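Local coordinates for DUF2235 domain-containing protein (Pseudomonas aeruginosa, PDB 4O5P), which is a type VI secretion effector, Tle1, a phospholipase that probably hydrolyses membrane phospholipids through an alpha/beta-hydrolase catalytic domain, at residues G149-V154 / N169-L174; E176-N181 / R200-P205. All coordinates share one frame; numbering follows the deposited sequence.

Interaction 1: residues G149-V154 / N169-L174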
loop_
_atom_site.group_PDB
_atom_site.type_symbol
_atom_site.label_atom_id
_atom_site.label_comp_id
_atom_site.label_asym_id
_atom_site.label_seq_id
_atom_site.Cartn_x
_atom_site.Cartn_y
_atom_site.Cartn_z
ATOM N N GLY A 149 11.265 -0.884 10.595
ATOM C CA GLY A 149 10.241 -0.640 11.604
ATOM C C GLY A 149 10.525 -1.401 12.879
ATOM O O GLY A 149 10.552 -0.807 13.965
ATOM N N LEU A 150 10.763 -2.709 12.753
ATOM C CA LEU A 150 11.154 -3.515 13.910
ATOM C C LEU A 150 12.378 -2.937 14.647
ATOM O O LEU A 150 12.352 -2.799 15.872
ATOM C CB LEU A 150 11.367 -4.980 13.509
ATOM C CG LEU A 150 10.076 -5.713 13.126
ATOM C CD1 LEU A 150 10.359 -7.053 12.462
ATOM C CD2 LEU A 150 9.195 -5.901 14.367
ATOM N N VAL A 151 13.412 -2.558 13.896
ATOM C CA VAL A 151 14.618 -1.965 14.480
ATOM C C VAL A 151 14.317 -0.703 15.287
ATOM O O VAL A 151 14.909 -0.489 16.352
ATOM C CB VAL A 151 15.687 -1.665 13.401
ATOM C CG1 VAL A 151 16.899 -0.948 14.003
ATOM C CG2 VAL A 151 16.112 -2.954 12.716
ATOM N N GLN A 152 13.385 0.120 14.802
ATOM C CA GLN A 152 13.064 1.375 15.492
ATOM C C GLN A 152 12.576 1.182 16.928
ATOM O O GLN A 152 12.745 2.074 17.773
ATOM C CB GLN A 152 12.038 2.187 14.705
ATOM C CG GLN A 152 12.527 2.582 13.337
ATOM C CD GLN A 152 13.977 3.014 13.354
ATOM O OE1 GLN A 152 14.313 4.075 13.880
ATOM N NE2 GLN A 152 14.844 2.186 12.799
ATOM N N LEU A 153 11.973 0.024 17.190
ATOM C CA LEU A 153 11.515 -0.340 18.522
ATOM C C LEU A 153 12.729 -0.566 19.424
ATOM O O LEU A 153 12.763 -0.150 20.602
ATOM C CB LEU A 153 10.701 -1.631 18.447
ATOM C CG LEU A 153 9.389 -1.681 17.648
ATOM C CD1 LEU A 153 8.672 -2.987 17.962
ATOM C CD2 LEU A 153 8.483 -0.495 17.943
ATOM N N VAL A 154 13.718 -1.243 18.849
ATOM C CA VAL A 154 14.967 -1.497 19.535
ATOM C C VAL A 154 15.583 -0.141 19.879
ATOM O O VAL A 154 16.014 0.071 21.011
ATOM C CB VAL A 154 15.934 -2.350 18.678
ATOM C CG1 VAL A 154 17.343 -2.320 19.264
ATOM C CG2 VAL A 154 15.451 -3.786 18.571
ATOM N N ASN A 169 24.615 3.244 10.653
ATOM C CA ASN A 169 25.383 2.110 10.151
ATOM C C ASN A 169 24.807 0.801 10.675
ATOM O O ASN A 169 24.634 -0.172 9.929
ATOM C CB ASN A 169 26.853 2.237 10.565
ATOM C CG ASN A 169 27.710 1.097 10.037
ATOM O OD1 ASN A 169 27.958 1.001 8.830
ATOM N ND2 ASN A 169 28.171 0.230 10.935
ATOM N N ASP A 170 24.490 0.792 11.964
ATOM C CA ASP A 170 23.954 -0.406 12.601
ATOM C C ASP A 170 22.509 -0.711 12.217
ATOM O O ASP A 170 22.163 -1.876 12.051
ATOM C CB ASP A 170 24.114 -0.342 14.120
ATOM C CG ASP A 170 25.459 -0.854 14.576
ATOM O OD1 ASP A 170 26.472 -0.180 14.300
ATOM O OD2 ASP A 170 25.510 -1.940 15.193
ATOM N N VAL A 171 21.674 0.315 12.085
ATOM C CA VAL A 171 20.323 0.116 11.567
ATOM C C VAL A 171 20.449 -0.568 10.196
ATOM O O VAL A 171 19.887 -1.651 9.979
ATOM C CB VAL A 171 19.533 1.440 11.438
ATOM C CG1 VAL A 171 18.268 1.232 10.625
ATOM C CG2 VAL A 171 19.183 2.004 12.805
ATOM N N GLN A 172 21.217 0.056 9.296
ATOM C CA GLN A 172 21.475 -0.500 7.960
ATOM C C GLN A 172 21.894 -1.968 7.995
ATOM O O GLN A 172 21.367 -2.796 7.238
ATOM C CB GLN A 172 22.562 0.305 7.258
ATOM C CG GLN A 172 22.098 1.650 6.744
ATOM C CD GLN A 172 23.233 2.466 6.191
ATOM O OE1 GLN A 172 24.401 2.164 6.443
ATOM N NE2 GLN A 172 22.904 3.506 5.425
ATOM N N GLY A 173 22.840 -2.288 8.874
ATOM C CA GLY A 173 23.311 -3.659 9.005
ATOM C C GLY A 173 22.262 -4.626 9.531
ATOM O O GLY A 173 22.245 -5.807 9.169
ATOM N N LEU A 174 21.391 -4.132 10.402
ATOM C CA LEU A 174 20.371 -4.975 11.004
ATOM C C LEU A 174 19.365 -5.332 9.930
ATOM O O LEU A 174 19.048 -6.507 9.734
ATOM C CB LEU A 174 19.684 -4.245 12.169
ATOM C CG LEU A 174 20.532 -4.120 13.433
ATOM C CD1 LEU A 174 20.061 -2.952 14.274
ATOM C CD2 LEU A 174 20.484 -5.397 14.246
#
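Val151 packs on Leu174 with both methyls and on Val171 with one, and these apolar touches make up nearly the whole contact between 149-154 and 169-174. Its CG1, turned anti to the backbone N (chi1 176°), approaches Leu174 CD1 at 3.8 Å and Val171 CG2 at 3.9 Å, so one methyl serves two residues a helical turn apart. The other methyl, Val151 CG2, lies 3.8 Å from Leu174 CB, at the root of that side chain. Val151 is thus laid against Leu174 at two places, base and branch, while it meets Val171 through a single pair of methyls. The remaining branch of Val171 faces a polar neighbour: Gln152 NE2 comes within 4.2 Å of Val171 CG1, the two side chains crossing at about a right angle. Gln152 starts away from the other helix, but a bend at chi2 (-41°) brings its amide back; NE2 hydrogen-bonds to Trp148 O, one turn earlier in its own helix, and meets Val171 by van der Waals contact.

No hydrogen bond joins the segments, and the spacing agrees with contact by side chains alone: the axes come no closer than 10.1 Å. Their N-to-C directions make an angle of 135°. Leu166, in the connection, touches both valines. The arrangement is a splayed helical hairpin, helices 139-162 and 168-178 joined by the short loop 163-167 and packed through branched aliphatic side chains; Leu153 of helix 139-162 touches strand 225-236 of the central sheet, in a protein whose catalytic family belongs to the alpha/beta-hydrolase clan.

Interaction 2: residues E176-N181 / R200-P205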
loop_
_atom_site.group_PDB
_atom_site.type_symbol
_atom_site.label_atom_id
_atom_site.label_comp_id
_atom_site.label_asym_id
_atom_site.label_seq_id
_atom_site.Cartn_x
_atom_site.Cartn_y
_atom_site.Cartn_z
ATOM N N GLU A 176 19.836 -5.314 6.778
ATOM C CA GLU A 176 20.478 -6.240 5.835
ATOM C C GLU A 176 20.529 -7.684 6.340
ATOM O O GLU A 176 20.300 -8.624 5.571
ATOM C CB GLU A 176 21.900 -5.784 5.524
ATOM C CG GLU A 176 22.001 -4.574 4.611
ATOM C CD GLU A 176 23.435 -4.278 4.250
ATOM O OE1 GLU A 176 24.321 -4.507 5.106
ATOM O OE2 GLU A 176 23.682 -3.836 3.112
ATOM N N GLU A 177 20.861 -7.851 7.620
ATOM C CA GLU A 177 20.907 -9.167 8.271
ATOM C C GLU A 177 19.552 -9.858 8.349
ATOM O O GLU A 177 19.483 -11.090 8.325
ATOM C CB GLU A 177 21.474 -9.044 9.693
ATOM C CG GLU A 177 22.963 -8.720 9.760
ATOM C CD GLU A 177 23.446 -8.490 11.190
ATOM O OE1 GLU A 177 22.865 -9.094 12.125
ATOM O OE2 GLU A 177 24.394 -7.697 11.378
HETATM N N MSE A 178 18.475 -9.074 8.475
HETATM C CA MSE A 178 17.121 -9.638 8.583
HETATM C C MSE A 178 16.505 -9.995 7.209
HETATM O O MSE A 178 15.529 -10.739 7.142
HETATM C CB MSE A 178 16.188 -8.682 9.355
HETATM C CG MSE A 178 16.640 -8.341 10.784
HETATM SE SE MSE A 178 16.082 -6.562 11.418
HETATM C CE MSE A 178 14.279 -7.020 12.011
ATOM N N SER A 179 17.081 -9.476 6.122
ATOM C CA SER A 179 16.535 -9.705 4.764
ATOM C C SER A 179 16.531 -11.178 4.372
ATOM O O SER A 179 17.326 -11.979 4.888
ATOM C CB SER A 179 17.343 -8.922 3.716
ATOM O OG SER A 179 16.803 -9.067 2.408
ATOM N N THR A 180 15.642 -11.539 3.449
ATOM C CA THR A 180 15.645 -12.890 2.909
ATOM C C THR A 180 16.424 -12.986 1.596
ATOM O O THR A 180 16.531 -14.069 1.021
ATOM C CB THR A 180 14.224 -13.463 2.762
ATOM O OG1 THR A 180 13.351 -12.475 2.192
ATOM C CG2 THR A 180 13.694 -13.849 4.119
ATOM N N ASN A 181 16.978 -11.858 1.141
ATOM C CA ASN A 181 17.844 -11.826 -0.046
ATOM C C ASN A 181 17.327 -12.549 -1.291
ATOM O O ASN A 181 18.076 -13.303 -1.915
ATOM C CB ASN A 181 19.225 -12.406 0.284
ATOM C CG ASN A 181 19.848 -11.768 1.498
ATOM O OD1 ASN A 181 20.201 -12.452 2.451
ATOM N ND2 ASN A 181 19.988 -10.451 1.469
ATOM N N ARG A 200 14.803 -12.967 13.969
ATOM C CA ARG A 200 15.070 -13.275 15.384
ATOM C C ARG A 200 16.561 -13.260 15.692
ATOM O O ARG A 200 16.992 -12.607 16.649
ATOM C CB ARG A 200 14.485 -14.621 15.801
ATOM C CG ARG A 200 14.713 -14.917 17.279
ATOM C CD ARG A 200 14.032 -16.191 17.716
ATOM N NE ARG A 200 12.575 -16.107 17.628
ATOM C CZ ARG A 200 11.800 -15.486 18.518
ATOM N NH1 ARG A 200 12.335 -14.870 19.568
ATOM N NH2 ARG A 200 10.487 -15.472 18.356
ATOM N N ALA A 201 17.335 -13.969 14.864
ATOM C CA ALA A 201 18.788 -14.014 15.002
ATOM C C ALA A 201 19.379 -12.614 15.028
ATOM O O ALA A 201 20.140 -12.272 15.938
ATOM C CB ALA A 201 19.423 -14.844 13.876
ATOM N N ALA A 202 19.017 -11.795 14.046
ATOM C CA ALA A 202 19.590 -10.454 13.982
ATOM C C ALA A 202 19.212 -9.592 15.183
ATOM O O ALA A 202 20.006 -8.757 15.610
ATOM C CB ALA A 202 19.208 -9.756 12.688
ATOM N N LEU A 203 17.993 -9.762 15.703
ATOM C CA LEU A 203 17.546 -8.907 16.812
ATOM C C LEU A 203 18.042 -9.361 18.183
ATOM O O LEU A 203 18.072 -8.572 19.139
ATOM C CB LEU A 203 16.022 -8.823 16.849
ATOM C CG LEU A 203 15.353 -8.039 15.718
ATOM C CD1 LEU A 203 13.875 -7.859 16.008
ATOM C CD2 LEU A 203 16.044 -6.703 15.493
ATOM N N GLU A 204 18.400 -10.635 18.289
ATOM C CA GLU A 204 18.719 -11.216 19.595
ATOM C C GLU A 204 19.815 -10.546 20.437
ATOM O O GLU A 204 19.620 -10.365 21.641
ATOM C CB GLU A 204 18.958 -12.724 19.483
ATOM C CG GLU A 204 17.714 -13.553 19.779
ATOM C CD GLU A 204 17.930 -14.501 20.941
ATOM O OE1 GLU A 204 18.888 -15.309 20.885
ATOM O OE2 GLU A 204 17.148 -14.425 21.915
ATOM N N PRO A 205 20.965 -10.194 19.830
ATOM C CA PRO A 205 22.010 -9.576 20.654
ATOM C C PRO A 205 21.534 -8.302 21.344
ATOM O O PRO A 205 21.797 -8.117 22.540
ATOM C CB PRO A 205 23.096 -9.224 19.631
ATOM C CG PRO A 205 22.951 -10.247 18.583
ATOM C CD PRO A 205 21.454 -10.466 18.462
#
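Ala202 receives two neighbouring side chains of the 176-181 segment on its one methyl group. Met178, modelled as selenomethionine, comes closest: its CG is 3.5 Å from Ala202 CB, tighter than an ordinary carbon-carbon contact. Glu177 adds its own CB, 3.8 Å from Ala202 CB, and beyond it the chain stays extended (chi2 175°), carrying the carboxylate alongside the alanine, where OE1 also lies 3.8 Å from Ala202 CB. That approach of oxygen to carbon is van der Waals packing, at the exposed border of the contact.

The rest of Met178 reaches Leu203. Its chain runs outward as far as SE and then bends at chi3 (84°), which lays the terminal methyl against the leucine's branch: CE is 3.9 Å from Leu203 CD2 and 4.0 Å from Leu203 CG. The two side chains cross at about a right angle, with SE itself 4.1 Å from Leu203 CD2. Neither residue points its CB directly at the opposite segment; the ends of both side chains close the distance.

No hydrogen bond crosses the contact. Further on, Ser179 OG accepts from Asn181 N in an ST turn. The C-terminal part of helix 168-178 rests on helix 195-219, while the same Met178 also touches Asn147 of helix 139-162, and the short strands 184-185 and 189-190 lie in the connection between the two segments.

Helix 168-178 is common to both contacts: interaction 1 sets it against helix 139-162, and interaction 2 sets its end against helix 195-219. Their centres are about 10 Å apart and they touch directly, Val151 CG2 lying 3.8 Å from Met178 SE and Leu174 CD2 3.7 Å from Ala202 O, which makes one continuous three-helix packing. Both are largely buried and lack hydrogen bonds between their segments. Interaction 1 is formed mainly by branched aliphatic residues; helix 139-162 turns another face, with Leu150 and Leu153, to helix 238-254. Interaction 2 instead relies on a long, unbranched selenomethionine and a small alanine, and reaches the surface at Glu177.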